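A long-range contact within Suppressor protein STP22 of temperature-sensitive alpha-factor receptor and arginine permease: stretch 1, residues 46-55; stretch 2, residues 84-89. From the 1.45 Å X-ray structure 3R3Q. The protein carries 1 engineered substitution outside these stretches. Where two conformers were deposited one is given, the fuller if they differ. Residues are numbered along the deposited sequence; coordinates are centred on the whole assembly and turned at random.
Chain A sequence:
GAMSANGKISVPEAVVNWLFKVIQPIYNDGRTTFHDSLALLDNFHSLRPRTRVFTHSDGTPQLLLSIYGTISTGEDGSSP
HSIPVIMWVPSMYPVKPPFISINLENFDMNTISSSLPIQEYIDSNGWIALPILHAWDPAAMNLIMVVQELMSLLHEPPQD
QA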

# COMPACT_ATOMS: atom_id res chain seq x y z
N SER A 46 -0.01 7.35 9.28
CA SER A 46 0.83 6.22 9.66
C SER A 46 1.65 5.70 8.48
O SER A 46 2.34 4.68 8.59
N LEU A 47 1.55 6.39 7.34
CA LEU A 47 2.30 6.02 6.14
C LEU A 47 3.31 7.12 5.83
O LEU A 47 3.08 8.29 6.14
N ARG A 48 4.45 6.74 5.25
CA ARG A 48 5.47 7.72 4.90
C ARG A 48 6.21 7.28 3.64
O ARG A 48 6.21 6.08 3.32
N PRO A 49 6.82 8.23 2.91
CA PRO A 49 7.43 7.89 1.62
C PRO A 49 8.94 7.66 1.70
O PRO A 49 9.64 8.19 2.58
N ARG A 50 9.45 6.87 0.75
CA ARG A 50 10.89 6.75 0.54
C ARG A 50 11.12 6.29 -0.89
O ARG A 50 10.18 5.91 -1.58
N THR A 51 12.36 6.34 -1.35
CA THR A 51 12.68 5.78 -2.66
C THR A 51 13.56 4.56 -2.46
O THR A 51 14.43 4.54 -1.58
N ARG A 52 13.33 3.54 -3.28
CA ARG A 52 14.06 2.29 -3.18
C ARG A 52 14.23 1.70 -4.55
O ARG A 52 13.38 1.88 -5.42
N VAL A 53 15.31 0.95 -4.74
CA VAL A 53 15.48 0.20 -5.97
C VAL A 53 14.69 -1.11 -5.89
O VAL A 53 14.96 -1.97 -5.04
N PHE A 54 13.69 -1.24 -6.75
CA PHE A 54 12.85 -2.42 -6.83
C PHE A 54 13.55 -3.43 -7.72
O PHE A 54 14.10 -3.06 -8.76
N THR A 55 13.54 -4.69 -7.32
CA THR A 55 14.07 -5.73 -8.20
C THR A 55 12.92 -6.48 -8.86
O THR A 55 12.15 -7.16 -8.18
N PRO A 84 1.98 -3.82 9.59
CA PRO A 84 2.98 -3.08 8.81
C PRO A 84 2.95 -3.50 7.34
O PRO A 84 2.90 -4.69 7.02
N VAL A 85 2.97 -2.51 6.45
CA VAL A 85 2.88 -2.75 5.02
C VAL A 85 3.88 -1.90 4.25
O VAL A 85 4.40 -0.90 4.75
N ILE A 86 4.17 -2.33 3.02
CA ILE A 86 5.01 -1.59 2.11
C ILE A 86 4.35 -1.58 0.74
O ILE A 86 4.08 -2.65 0.18
N MET A 87 4.07 -0.39 0.22
CA MET A 87 3.49 -0.20 -1.11
C MET A 87 4.58 0.29 -2.06
O MET A 87 5.46 1.05 -1.67
N TRP A 88 4.50 -0.14 -3.32
CA TRP A 88 5.39 0.35 -4.35
C TRP A 88 4.55 0.91 -5.48
O TRP A 88 3.61 0.26 -5.93
N VAL A 89 4.88 2.12 -5.92
CA VAL A 89 4.12 2.74 -7.00
C VAL A 89 4.87 2.51 -8.33
O VAL A 89 5.98 3.00 -8.51

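No hydrogen bond joins these two strands, whose axes come no closer than 9.1 Å and whose N-to-C directions differ by 44°. At that spacing side chains must bridge the gap, and the contact is made at a few points along the strands rather than as a continuous seam.

The first comes at Leu47. Its CA-to-CB bond runs sideways, but the m,t rotamer brings the end of the chain nearer, so that CD2 lies 4.3 Å from CG2 of Val85, itself in the m rotamer. This is a loose apolar touch between two buried residues. Arg48 and Pro49 take no part.

Arg50 also leaves its backbone sideways. With chi1 p and both chi2 and chi3 t, it is extended, and its end reaches the other strand: NH2 sits 3.8 Å from CD1 of Ile86, which meets the guanidinium at its edge, near its plane. Ile86 does its share by the same means, its m,t rotamer carrying a sideways side chain closer. The charged group gains an apolar neighbour here, not a polar partner.

Thr51 points away, yet its backbone matters to the next residue. Arg52 starts toward stretch 2, placing CB 3.4 Å from CH2 of Trp88, then turns off through m,m torsions; its NH2 donates a hydrogen bond to O of Thr51 at 2.9 Å. The base of the chain packs while its charged end is tied back to its own strand.

Val53 points away, leaving the main position to Phe54. Its t rotamer directs the ring edge at the face of Trp88, whose m rotamer meets it: CD2 of Phe54 is 3.5 Å from CD2 of Trp88, with the ring planes at 69°. Trp88 has the largest area covered across the contact, and the rule to read here is one broad aromatic serving successive residues of the facing strand.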

# COMPACT_ATOMS: atom_id res chain seq x y z
CB SER A 46 -0.04 5.08 10.20
OG SER A 46 -0.98 4.67 9.22
CB LEU A 47 1.34 5.82 4.96
CG LEU A 47 0.41 4.61 5.06
CD1 LEU A 47 -0.53 4.56 3.85
CD2 LEU A 47 1.17 3.31 5.19
CB ARG A 48 6.44 7.93 6.05
CG ARG A 48 6.88 6.66 6.70
CD ARG A 48 7.59 6.97 8.02
NE ARG A 48 7.91 5.72 8.69
CZ ARG A 48 7.07 5.07 9.48
NH1 ARG A 48 7.45 3.93 10.04
NH2 ARG A 48 5.86 5.56 9.72
CB PRO A 49 7.16 9.15 0.79
CG PRO A 49 7.25 10.26 1.81
CD PRO A 49 6.74 9.69 3.13
CB ARG A 50 11.50 5.76 1.54
CG ARG A 50 11.01 4.33 1.39
CD ARG A 50 11.60 3.47 2.50
NE ARG A 50 11.11 2.10 2.45
CZ ARG A 50 11.24 1.24 3.44
NH1 ARG A 50 11.85 1.60 4.56
NH2 ARG A 50 10.76 0.01 3.32
CB THR A 51 13.39 6.78 -3.57
OG1 THR A 51 14.37 7.49 -2.80
CG2 THR A 51 12.39 7.76 -4.18
CB ARG A 52 13.26 1.30 -2.34
CG ARG A 52 13.25 1.59 -0.85
CD ARG A 52 14.64 1.33 -0.27
NE ARG A 52 14.73 1.45 1.18
CZ ARG A 52 14.96 2.59 1.83
NH1 ARG A 52 15.07 2.60 3.16
NH2 ARG A 52 15.08 3.73 1.16
CB VAL A 53 16.96 -0.10 -6.26
CG1 VAL A 53 17.10 -0.86 -7.57
CG2 VAL A 53 17.74 1.19 -6.34
CB PHE A 54 11.51 -2.02 -7.45
CG PHE A 54 10.47 -3.11 -7.48
CD1 PHE A 54 10.28 -3.89 -8.61
CD2 PHE A 54 9.65 -3.32 -6.39
CE1 PHE A 54 9.29 -4.87 -8.64
CE2 PHE A 54 8.67 -4.30 -6.41
CZ PHE A 54 8.50 -5.08 -7.53
CB THR A 55 14.96 -6.72 -7.44
OG1 THR A 55 16.10 -6.02 -6.91
CG2 THR A 55 15.45 -7.81 -8.38
CB PRO A 84 4.30 -3.47 9.47
CG PRO A 84 4.05 -4.83 10.02
CD PRO A 84 2.60 -4.87 10.42
CB VAL A 85 1.48 -2.44 4.47
CG1 VAL A 85 0.42 -3.31 5.17
CG2 VAL A 85 1.16 -0.95 4.63
CB ILE A 86 6.39 -2.22 1.97
CG1 ILE A 86 7.10 -2.24 3.33
CG2 ILE A 86 7.22 -1.46 0.94
CD1 ILE A 86 8.43 -2.96 3.34
CB MET A 87 2.35 0.84 -1.06
CG MET A 87 1.85 1.40 -2.42
SD MET A 87 0.64 2.76 -2.27
CE MET A 87 -0.79 1.86 -1.70
CB TRP A 88 6.21 -0.81 -4.92
CG TRP A 88 7.12 -1.45 -3.94
CD1 TRP A 88 6.79 -2.41 -3.01
CD2 TRP A 88 8.53 -1.23 -3.81
NE1 TRP A 88 7.92 -2.78 -2.31
CE2 TRP A 88 8.99 -2.07 -2.78
CE3 TRP A 88 9.44 -0.40 -4.47
CZ2 TRP A 88 10.33 -2.12 -2.40
CZ3 TRP A 88 10.77 -0.45 -4.09
CH2 TRP A 88 11.20 -1.30 -3.06
CB VAL A 89 3.92 4.25 -6.75
CG1 VAL A 89 2.97 4.83 -7.78
CG2 VAL A 89 3.37 4.47 -5.34